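Local coordinates for manganese-containing pseudocatalase (Thermus thermophilus, PDB 2V8U), which breaks hydrogen peroxide down to water and oxygen at a two-manganese centre, as a non-haem catalase, at the interface of chains A and B and the interface of chains A and C. Residues are numbered along the deposited sequence; one frame, centred on the assembly and turned at random. Chains: chain A/B/C, Manganese-containing pseudocatalase.

Contact 1: the interface of chains A and B. Residues chain A 134-136; chain B 125, 132-133.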
# COMPACT_ATOMS: atom_id res chain seq x y z
N ASN A 134 -3.17 1.90 -8.72
CA ASN A 134 -4.15 1.57 -7.69
C ASN A 134 -5.48 2.25 -7.94
O ASN A 134 -5.53 3.37 -8.47
CB ASN A 134 -3.70 1.47 -6.31
CG ASN A 134 -3.69 2.80 -5.72
OD1 ASN A 134 -4.74 3.32 -5.35
ND2 ASN A 134 -2.54 3.42 -5.63
N GLY A 135 -6.55 1.61 -7.51
CA GLY A 135 -7.88 2.13 -7.71
C GLY A 135 -8.21 3.42 -7.02
O GLY A 135 -9.21 4.05 -7.36
N GLU A 136 -7.39 3.85 -6.07
CA GLU A 136 -7.59 5.16 -5.45
C GLU A 136 -7.13 6.28 -6.35
O GLU A 136 -7.31 7.46 -6.02
CB GLU A 136 -7.13 5.26 -4.06
CG GLU A 136 -8.06 6.22 -3.35
CD GLU A 136 -7.79 6.36 -1.87
OE1 GLU A 136 -8.55 7.11 -1.27
OE2 GLU A 136 -6.85 5.77 -1.30
N VAL B 125 -13.42 1.22 -7.15
CA VAL B 125 -12.45 0.30 -7.74
C VAL B 125 -11.72 -0.43 -6.61
O VAL B 125 -10.54 -0.20 -6.33
CB VAL B 125 -11.51 1.00 -8.71
CG1 VAL B 125 -10.72 -0.03 -9.52
CG2 VAL B 125 -12.24 1.95 -9.64
N HIS B 132 -8.32 -1.05 -2.39
CA HIS B 132 -8.40 -0.65 -3.78
C HIS B 132 -7.67 -1.64 -4.66
O HIS B 132 -6.60 -2.16 -4.31
CB HIS B 132 -7.86 0.76 -3.97
CG HIS B 132 -8.79 1.81 -3.47
ND1 HIS B 132 -8.70 2.37 -2.22
CD2 HIS B 132 -9.86 2.44 -4.07
CE1 HIS B 132 -9.66 3.28 -2.10
NE2 HIS B 132 -10.37 3.35 -3.21
N TRP B 133 -8.21 -1.91 -5.83
CA TRP B 133 -7.57 -2.82 -6.78
C TRP B 133 -6.16 -2.32 -7.07
O TRP B 133 -5.94 -1.13 -7.19
CB TRP B 133 -8.41 -2.88 -8.06
CG TRP B 133 -7.92 -3.95 -9.02
CD1 TRP B 133 -8.28 -5.26 -9.01
CD2 TRP B 133 -6.93 -3.80 -10.05
NE1 TRP B 133 -7.59 -5.95 -9.97
CE2 TRP B 133 -6.76 -5.09 -10.62
CE3 TRP B 133 -6.19 -2.73 -10.54
CZ2 TRP B 133 -5.86 -5.33 -11.66
CZ3 TRP B 133 -5.28 -2.97 -11.57
CH2 TRP B 133 -5.12 -4.26 -12.11
O HOH W 1 -12.08 3.72 -6.69
O HOH W 2 -7.49 3.29 0.26
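A:Glu136 lays its aliphatic stem over one face of the B:His132 imidazole, and this is the tightly packed part of the contact. A:Glu136 CB stands 3.7 Å from the ring centroid of B:His132, a CH-pi arrangement. Beyond it the extended chain (chi2 175°) carries A:Glu136 CG to 3.6 Å from B:His132 CE1 and leaves the carboxylate nearly parallel to the ring, with 11° between the planes. Alongside, A:Gly135 CA packs against B:Val125 CB at 3.9 Å. A direct polar link runs between backbones: A:Gly135 N gives a hydrogen bond of 2.8 Å to B:Trp133 O.

The looser side is bridged by water. The oxygen of water 2 lies 3.0 Å from the carboxylate oxygen A:Glu136 OE2 and 2.9 Å from B:His132 ND1, bridging two groups that are not directly hydrogen-bonded. Water 1 links A:Gly135 O with B:Val125 N.

A:Asn134 supports the arrangement from its own chain. Its CG sits between the backbone N and the carbonyl carbon (chi1 84°), which brings A:Asn134 OD1 to 2.8 Å from A:Glu136 N. That amide lies within the 3-10 helix 135-137, a short element that meets loop residues of chain B across a two-fold symmetric interface.

Contact 2: the interface of chains A and B. Residues chain A 51-52, 56, 142, 144; chain B 273, 282-283.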
# COMPACT_ATOMS: atom_id res chain seq x y z
N ARG A 51 -25.40 8.97 -13.55
CA ARG A 51 -26.84 9.12 -13.29
C ARG A 51 -27.42 10.13 -14.27
O ARG A 51 -26.86 11.20 -14.49
CB ARG A 51 -27.08 9.58 -11.84
CG ARG A 51 -26.67 8.49 -10.83
CD ARG A 51 -26.53 9.13 -9.47
NE ARG A 51 -26.09 8.20 -8.45
CZ ARG A 51 -26.88 7.51 -7.65
NH1 ARG A 51 -28.19 7.59 -7.76
NH2 ARG A 51 -26.36 6.72 -6.73
N GLY A 52 -28.55 9.77 -14.86
CA GLY A 52 -29.16 10.59 -15.88
C GLY A 52 -28.58 10.30 -17.24
O GLY A 52 -28.28 11.22 -18.02
N LEU A 56 -29.06 13.56 -19.35
CA LEU A 56 -27.79 14.26 -19.53
C LEU A 56 -26.96 13.58 -20.63
O LEU A 56 -25.72 13.57 -20.60
CB LEU A 56 -27.01 14.33 -18.23
CG LEU A 56 -27.71 15.17 -17.15
CD1 LEU A 56 -27.13 14.88 -15.78
CD2 LEU A 56 -27.63 16.64 -17.48
N GLY A 142 -20.18 10.75 -8.67
CA GLY A 142 -21.56 10.83 -9.08
C GLY A 142 -22.07 12.22 -9.38
O GLY A 142 -23.17 12.34 -9.94
N LEU A 144 -21.89 15.40 -11.62
CA LEU A 144 -21.36 15.59 -12.97
C LEU A 144 -20.32 16.71 -13.04
O LEU A 144 -19.24 16.52 -13.62
CB LEU A 144 -22.52 15.85 -13.92
CG LEU A 144 -22.12 16.09 -15.37
CD1 LEU A 144 -21.29 14.96 -15.95
CD2 LEU A 144 -23.34 16.39 -16.21
N ASP B 273 -29.33 2.88 -14.96
CA ASP B 273 -29.24 4.25 -14.47
C ASP B 273 -29.84 4.31 -13.07
O ASP B 273 -31.04 4.08 -12.89
CB ASP B 273 -29.99 5.18 -15.41
CG ASP B 273 -29.86 6.64 -15.08
OD1 ASP B 273 -29.41 7.01 -13.96
OD2 ASP B 273 -30.25 7.49 -15.93
N ALA B 282 -26.09 13.70 -6.66
CA ALA B 282 -25.73 12.89 -7.82
C ALA B 282 -26.95 12.68 -8.71
O ALA B 282 -27.94 12.10 -8.23
CB ALA B 282 -25.17 11.54 -7.35
N PRO B 283 -26.99 13.19 -9.94
CA PRO B 283 -25.88 13.86 -10.64
C PRO B 283 -25.69 15.32 -10.26
O PRO B 283 -24.68 15.93 -10.64
CB PRO B 283 -26.31 13.70 -12.11
CG PRO B 283 -27.81 13.76 -12.07
CD PRO B 283 -28.18 13.04 -10.82
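B:Pro283 and B:Asp273, loop residues of one manganese catalase family subunit, take hold of loop and helix-start amides in the other. Backbone N-H groups of chain A donate across the interface. A:Leu144 N, at the first residue of helix 144-166, gives a hydrogen bond of 3.0 Å to B:Pro283 O. The partner chain thus supplies an acceptor to the amino end of this helix. With CG anti to the backbone N (chi1 -174°), the B:Asp273 carboxylate reaches over to chain A, where A:Gly52 N lies 3.0 Å from B:Asp273 OD1. This bond is fairly straight and arrives on the syn side, though tilted from the carboxylate plane; the approach to B:Asp273 OD2 is bent and weak.

Apolar packing centres on B:Ala282 and B:Pro283, joined by a cis peptide bond. A:Arg51 contributes its methylene stem: A:Arg51 CD meets B:Ala282 CB at 3.5 Å, and A:Arg51 CB lies over a face of the proline ring, 3.8 Å from B:Pro283 CD. A:Leu56 CD1 instead lies near the plane of that ring, beyond its CB-CG edge and 3.9 Å from B:Pro283 CG.

A van der Waals contact of a polar atom stands apart from this group: the carbonyl oxygen A:Gly142 O rests 3.4 Å from the methyl B:Ala282 CB.

Contact 3: the interface of chains A and C. Residues chain A 167-169, 175; chain C 99, 101-105.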
# COMPACT_ATOMS: atom_id res chain seq x y z
N GLU A 167 10.88 15.03 -22.41
CA GLU A 167 12.14 15.72 -22.22
C GLU A 167 13.25 14.83 -21.63
O GLU A 167 14.40 15.28 -21.58
CB GLU A 167 11.91 16.93 -21.33
CG GLU A 167 11.09 18.01 -22.03
CD GLU A 167 10.91 19.18 -21.11
OE1 GLU A 167 10.36 18.91 -19.97
OE2 GLU A 167 11.27 20.32 -21.44
N MET A 168 12.92 13.62 -21.20
CA MET A 168 13.87 12.64 -20.69
C MET A 168 14.34 11.65 -21.71
O MET A 168 15.41 11.07 -21.52
CB MET A 168 13.22 11.88 -19.49
CG MET A 168 12.86 12.80 -18.30
SD MET A 168 11.79 11.98 -17.05
CE MET A 168 12.82 10.68 -16.50
N THR A 169 13.54 11.41 -22.75
CA THR A 169 13.70 10.24 -23.65
C THR A 169 13.82 10.78 -25.07
O THR A 169 12.88 11.36 -25.56
CB THR A 169 12.46 9.19 -23.53
OG1 THR A 169 11.22 9.85 -23.79
CG2 THR A 169 12.35 8.57 -22.15
N ARG A 175 8.93 9.38 -28.48
CA ARG A 175 8.55 10.70 -28.95
C ARG A 175 7.32 10.69 -29.84
O ARG A 175 6.51 11.61 -29.78
CB ARG A 175 9.73 11.47 -29.47
CG ARG A 175 10.62 11.84 -28.32
CD ARG A 175 11.53 12.89 -28.66
NE ARG A 175 12.10 13.52 -27.48
CZ ARG A 175 13.06 14.43 -27.51
NH1 ARG A 175 13.54 14.88 -28.67
NH2 ARG A 175 13.47 14.96 -26.34
N PRO C 99 12.21 21.93 -25.18
CA PRO C 99 11.84 20.55 -24.80
C PRO C 99 12.30 19.52 -25.82
O PRO C 99 12.62 18.36 -25.41
CB PRO C 99 10.33 20.57 -24.70
CG PRO C 99 10.10 21.90 -24.27
CD PRO C 99 11.06 22.83 -25.02
N SER C 101 15.03 19.24 -27.17
CA SER C 101 16.45 18.93 -26.99
C SER C 101 16.76 17.93 -25.87
O SER C 101 17.93 17.76 -25.48
CB SER C 101 17.25 20.21 -26.70
OG SER C 101 17.04 20.64 -25.33
N THR C 102 15.76 17.31 -25.31
CA THR C 102 15.93 16.37 -24.19
C THR C 102 16.62 16.98 -22.98
O THR C 102 17.61 16.45 -22.43
CB THR C 102 16.62 15.08 -24.69
OG1 THR C 102 16.14 14.83 -26.03
CG2 THR C 102 16.24 13.88 -23.87
N PRO C 103 16.11 18.11 -22.48
CA PRO C 103 16.80 18.81 -21.38
C PRO C 103 16.75 18.07 -20.05
O PRO C 103 17.50 18.44 -19.16
CB PRO C 103 16.09 20.16 -21.34
CG PRO C 103 14.69 19.84 -21.83
CD PRO C 103 14.93 18.85 -22.94
N LEU C 104 15.87 17.09 -19.91
CA LEU C 104 15.79 16.25 -18.73
C LEU C 104 16.44 14.89 -18.97
O LEU C 104 16.18 13.94 -18.22
CB LEU C 104 14.36 16.12 -18.22
CG LEU C 104 13.69 17.42 -17.79
CD1 LEU C 104 12.28 17.12 -17.32
CD2 LEU C 104 14.46 18.18 -16.73
N GLY C 105 17.28 14.74 -19.98
CA GLY C 105 17.83 13.42 -20.28
C GLY C 105 18.54 12.79 -19.11
O GLY C 105 18.41 11.57 -18.88
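A:Met168 and A:Glu167 press their carbon chains against C:Leu104, with two prolines on the flank. This is a subunit contact between the loop after helix 144-166 of chain A and segment 99-105 of chain C, in an interface that is not an exact two-fold. CG of A:Met168 lies 3.6 Å from C:Leu104 CB; both side chains have CG beside the backbone N (chi1 near -61°), and they meet at an angle rather than in parallel. A:Glu167 spreads over more of the partner: its CB is 4.0 Å from C:Leu104 CG. The side chains of A:Glu167 and C:Pro99 lie side by side, pointing the same way, with A:Glu167 CG 3.8 Å from C:Pro99 CB. C:Pro103 CG approaches the carboxylate carbon A:Glu167 CD at 3.9 Å. The extended stem of the glutamate therefore rests on a surface made by both prolines and the leucine.

Outward from this packing, backbone polarity takes over. C:Leu104 N donates to A:Glu167 O at 2.9 Å, standing above the carbonyl plane and off a lone pair.

At the rim, A:Arg175 extends its chain from helix 172-200 toward C:Thr102. C:Thr102 N merely lies at the guanidinium edge, while A:Arg175 NH2 forms a hydrogen bond of 2.7 Å with the hydroxyl C:Thr102 OG1.

Measured between centres of their C-alpha atoms, contact 1 lies about 22 Å from contact 2 and 31 Å from contact 3, while contacts 2 and 3 are about 42 Å apart. Contacts 1 and 2 belong to the same two-fold A-B interface, so each recurs with the chains exchanged. Contact 3 joins A to C, through an interface that is not an exact two-fold. Helix 144-166 of chain A connects contacts 2 and 3: contact 2 uses its first residue, and contact 3 begins just after its last. The subunit thereby engages different neighbours at opposite helix ends, consistent with the six-copy deposited assembly.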